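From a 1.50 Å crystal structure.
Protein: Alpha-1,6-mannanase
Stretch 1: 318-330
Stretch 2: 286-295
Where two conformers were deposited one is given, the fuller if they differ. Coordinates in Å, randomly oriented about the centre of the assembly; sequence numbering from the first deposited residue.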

# COMPACT_ATOMS: atom_id res chain seq x y z
N SER A 318 1.78 -0.30 -6.45
CA SER A 318 0.77 0.78 -6.42
C SER A 318 0.33 1.22 -7.82
O SER A 318 -0.79 1.69 -8.00
CB SER A 318 1.25 2.00 -5.62
OG SER A 318 2.37 2.61 -6.20
N ILE A 319 1.21 1.04 -8.81
CA ILE A 319 0.83 1.34 -10.19
C ILE A 319 -0.19 0.29 -10.66
O ILE A 319 -1.18 0.61 -11.34
CB ILE A 319 2.06 1.39 -11.12
CG1 ILE A 319 3.01 2.51 -10.66
CG2 ILE A 319 1.64 1.55 -12.58
CD1 ILE A 319 2.37 3.87 -10.42
N ILE A 320 0.03 -0.98 -10.27
CA ILE A 320 -0.92 -2.03 -10.62
C ILE A 320 -2.27 -1.79 -9.95
O ILE A 320 -3.32 -1.91 -10.60
CB ILE A 320 -0.36 -3.43 -10.29
CG1 ILE A 320 0.99 -3.66 -10.97
CG2 ILE A 320 -1.37 -4.50 -10.68
CD1 ILE A 320 1.62 -5.03 -10.71
N ASP A 321 -2.27 -1.39 -8.67
CA ASP A 321 -3.54 -1.07 -8.01
C ASP A 321 -4.23 0.14 -8.69
O ASP A 321 -5.46 0.18 -8.73
CB ASP A 321 -3.34 -0.78 -6.50
CG ASP A 321 -3.52 -2.00 -5.64
OD1 ASP A 321 -4.07 -3.00 -6.16
OD2 ASP A 321 -3.14 -1.95 -4.45
N SER A 322 -3.43 1.09 -9.21
CA SER A 322 -3.96 2.23 -9.97
C SER A 322 -4.67 1.74 -11.23
O SER A 322 -5.76 2.25 -11.56
CB SER A 322 -2.84 3.26 -10.29
OG SER A 322 -2.32 3.82 -9.08
N TRP A 323 -4.06 0.80 -11.94
CA TRP A 323 -4.71 0.20 -13.10
C TRP A 323 -6.06 -0.45 -12.73
O TRP A 323 -7.05 -0.27 -13.46
CB TRP A 323 -3.80 -0.78 -13.81
CG TRP A 323 -2.68 -0.19 -14.47
CD1 TRP A 323 -2.60 1.05 -15.06
CD2 TRP A 323 -1.42 -0.82 -14.69
NE1 TRP A 323 -1.36 1.23 -15.63
CE2 TRP A 323 -0.62 0.09 -15.44
CE3 TRP A 323 -0.91 -2.07 -14.35
CZ2 TRP A 323 0.71 -0.21 -15.80
CZ3 TRP A 323 0.42 -2.38 -14.74
CH2 TRP A 323 1.20 -1.45 -15.45
N PHE A 324 -6.11 -1.22 -11.65
CA PHE A 324 -7.36 -1.81 -11.21
C PHE A 324 -8.39 -0.72 -10.91
O PHE A 324 -9.56 -0.87 -11.28
CB PHE A 324 -7.14 -2.72 -10.01
CG PHE A 324 -6.40 -4.02 -10.32
CD1 PHE A 324 -6.83 -4.85 -11.37
CD2 PHE A 324 -5.31 -4.44 -9.53
CE1 PHE A 324 -6.18 -6.06 -11.63
CE2 PHE A 324 -4.70 -5.66 -9.76
CZ PHE A 324 -5.11 -6.46 -10.83
N ASP A 325 -7.98 0.37 -10.24
CA ASP A 325 -8.90 1.45 -9.94
C ASP A 325 -9.39 2.11 -11.22
O ASP A 325 -10.56 2.49 -11.30
CB ASP A 325 -8.28 2.54 -9.09
CG ASP A 325 -8.07 2.15 -7.65
OD1 ASP A 325 -8.55 1.07 -7.17
OD2 ASP A 325 -7.38 2.94 -6.98
N MET A 326 -8.52 2.25 -12.22
CA MET A 326 -8.93 2.81 -13.50
C MET A 326 -10.00 1.94 -14.17
O MET A 326 -10.95 2.46 -14.72
CB MET A 326 -7.75 3.02 -14.46
CG MET A 326 -6.95 4.27 -14.16
SD MET A 326 -7.94 5.78 -14.29
CE MET A 326 -6.65 7.02 -14.17
N TYR A 327 -9.85 0.62 -14.08
CA TYR A 327 -10.83 -0.28 -14.66
C TYR A 327 -12.14 -0.10 -13.92
O TYR A 327 -13.19 -0.01 -14.54
CB TYR A 327 -10.38 -1.75 -14.62
CG TYR A 327 -11.48 -2.68 -15.03
CD1 TYR A 327 -11.79 -2.86 -16.37
CD2 TYR A 327 -12.32 -3.29 -14.06
CE1 TYR A 327 -12.84 -3.68 -16.74
CE2 TYR A 327 -13.39 -4.10 -14.42
CZ TYR A 327 -13.64 -4.29 -15.78
OH TYR A 327 -14.68 -5.09 -16.19
N ASP A 328 -12.09 -0.02 -12.58
CA ASP A 328 -13.31 0.27 -11.80
C ASP A 328 -13.99 1.59 -12.24
O ASP A 328 -15.22 1.72 -12.19
CB ASP A 328 -12.98 0.39 -10.30
CG ASP A 328 -12.49 -0.90 -9.69
OD1 ASP A 328 -12.69 -1.97 -10.29
OD2 ASP A 328 -11.90 -0.81 -8.57
N THR A 329 -13.18 2.55 -12.67
CA THR A 329 -13.64 3.87 -13.06
C THR A 329 -14.28 3.91 -14.46
O THR A 329 -15.37 4.47 -14.61
CB THR A 329 -12.48 4.90 -12.99
OG1 THR A 329 -11.98 4.93 -11.65
CG2 THR A 329 -12.92 6.31 -13.38
N ASP A 330 -13.60 3.34 -15.46
CA ASP A 330 -14.03 3.47 -16.84
C ASP A 330 -14.39 2.16 -17.57
O ASP A 330 -14.89 2.20 -18.71
CB ASP A 330 -13.03 4.32 -17.64
CG ASP A 330 -11.71 3.62 -17.90
OD1 ASP A 330 -11.59 2.40 -17.71
OD2 ASP A 330 -10.78 4.34 -18.32
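Stretch 2, residues 286-295: YLSQAKATLA

How does the second stretch lie on the first? Both are helical, and residues 286-295 form a stretch of helix that begins earlier in the chain and runs on beyond Ala295. Its N-to-C direction makes an angle of 139° with that of helix 318-330, so the two run broadly antiparallel but are clearly splayed, with a signed crossing angle of -139°. The axes come no closer than 11.4 Å. The backbones draw nearest at Leu294, whose CA lies 7.6 Å from the CA of Ile319; toward the other end they diverge, and the CA of Leu287 is 9.6 Å from the CA of Thr329.

Which residue of the second stretch carries the contact? Leu294 does, with 104 Å² covered by the first helix. Its CA-to-CB bond points toward that helix, and with chi1 in t and chi2 in p the side chain fits as a knob into a hole formed by Ile319, Ser322, Trp323 and Met326. The four are spaced at i, i+3, i+4 and i+7, so they lie along one side of the first helix and leave a pocket between successive turns. Leu294 CD1 reaches Ser322 CB at 4.0 Å and Ile319 CG2 at 4.3 Å, and it meets the indole obliquely, 3.8 Å from Trp323 NE1. Leu294 CD2 packs against Met326 CG at 3.6 Å.

What does Met326 add beyond closing that hole? It is the most heavily covered residue of the first stretch, at 83 Å², and its side chain spans neighbouring parts of the opposing helix. While its CG touches Leu294, the chain extends through a t chi3 to place Met326 CE 4.1 Å from Ala290 CB and 3.8 Å from Lys291 CG. The small side chain of Ala290 points toward the first helix, and the lysine contributes the aliphatic part of an extended side chain.

How does the contact end, and what holds it together? Near the C-terminal end of the first stretch, Leu287 is directed sideways at CB, but its end comes nearer, bringing Leu287 CD1 to 4.3 Å from Thr329 CG2. No hydrogen bond crosses between the stretches, so the fit rests on van der Waals packing, with 319 Å² buried in total. Two hydroxyls on the contacting side of the first helix bond back to their own backbone: Ser322 OG donates to Ser318 O at 2.8 Å, and Thr329 OG1 to Asp325 O, also at 2.8 Å. Their carbon atoms, Ser322 CB and Thr329 CG2, are the ones that meet the leucines.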

# COMPACT_ATOMS: atom_id res chain seq x y z
N TYR A 286 -9.66 16.16 -10.89
CA TYR A 286 -9.06 15.03 -10.20
C TYR A 286 -8.82 13.86 -11.16
O TYR A 286 -7.78 13.18 -11.08
CB TYR A 286 -9.95 14.59 -9.03
CG TYR A 286 -10.02 15.60 -7.90
CD1 TYR A 286 -8.90 15.92 -7.17
CD2 TYR A 286 -11.23 16.22 -7.56
CE1 TYR A 286 -8.94 16.83 -6.13
CE2 TYR A 286 -11.31 17.14 -6.52
CZ TYR A 286 -10.16 17.46 -5.81
OH TYR A 286 -10.20 18.36 -4.79
N LEU A 287 -9.76 13.60 -12.06
CA LEU A 287 -9.59 12.55 -13.05
C LEU A 287 -8.48 12.91 -14.02
O LEU A 287 -7.66 12.05 -14.35
CB LEU A 287 -10.89 12.28 -13.81
CG LEU A 287 -10.88 11.14 -14.83
CD1 LEU A 287 -10.57 9.79 -14.20
CD2 LEU A 287 -12.22 11.09 -15.56
N SER A 288 -8.44 14.16 -14.48
CA SER A 288 -7.39 14.59 -15.39
C SER A 288 -6.00 14.43 -14.76
O SER A 288 -5.08 13.95 -15.41
CB SER A 288 -7.60 16.05 -15.85
OG SER A 288 -8.82 16.15 -16.58
N GLN A 289 -5.87 14.82 -13.48
CA GLN A 289 -4.62 14.70 -12.78
C GLN A 289 -4.20 13.24 -12.63
O GLN A 289 -3.04 12.88 -12.88
CB GLN A 289 -4.70 15.38 -11.42
CG GLN A 289 -3.39 15.38 -10.67
CD GLN A 289 -2.32 16.18 -11.37
OE1 GLN A 289 -2.42 17.41 -11.49
NE2 GLN A 289 -1.28 15.50 -11.86
N ALA A 290 -5.15 12.39 -12.25
CA ALA A 290 -4.88 10.95 -12.12
C ALA A 290 -4.38 10.36 -13.44
O ALA A 290 -3.40 9.62 -13.47
CB ALA A 290 -6.11 10.23 -11.64
N LYS A 291 -5.05 10.72 -14.54
CA LYS A 291 -4.68 10.19 -15.84
C LYS A 291 -3.29 10.67 -16.26
O LYS A 291 -2.50 9.91 -16.79
CB LYS A 291 -5.71 10.57 -16.89
CG LYS A 291 -7.00 9.79 -16.78
CD LYS A 291 -7.98 10.31 -17.83
CE LYS A 291 -9.31 9.61 -17.78
NZ LYS A 291 -10.22 10.16 -18.82
N ALA A 292 -3.00 11.95 -16.00
CA ALA A 292 -1.70 12.51 -16.37
C ALA A 292 -0.55 11.86 -15.60
O ALA A 292 0.49 11.49 -16.17
CB ALA A 292 -1.68 14.02 -16.18
N THR A 293 -0.73 11.75 -14.28
CA THR A 293 0.28 11.13 -13.44
C THR A 293 0.45 9.62 -13.75
O THR A 293 1.59 9.13 -13.80
CB THR A 293 -0.04 11.36 -11.97
OG1 THR A 293 -0.03 12.77 -11.71
CG2 THR A 293 0.91 10.62 -11.03
N LEU A 294 -0.64 8.92 -14.00
CA LEU A 294 -0.57 7.51 -14.37
C LEU A 294 0.17 7.31 -15.72
O LEU A 294 1.03 6.45 -15.83
CB LEU A 294 -1.94 6.88 -14.38
CG LEU A 294 -1.98 5.40 -14.69
CD1 LEU A 294 -1.18 4.54 -13.73
CD2 LEU A 294 -3.43 4.98 -14.73
N ALA A 295 -0.10 8.13 -16.71
CA ALA A 295 0.61 8.01 -17.97
C ALA A 295 2.11 8.22 -17.80
O ALA A 295 2.92 7.50 -18.36
CB ALA A 295 0.04 8.98 -19.01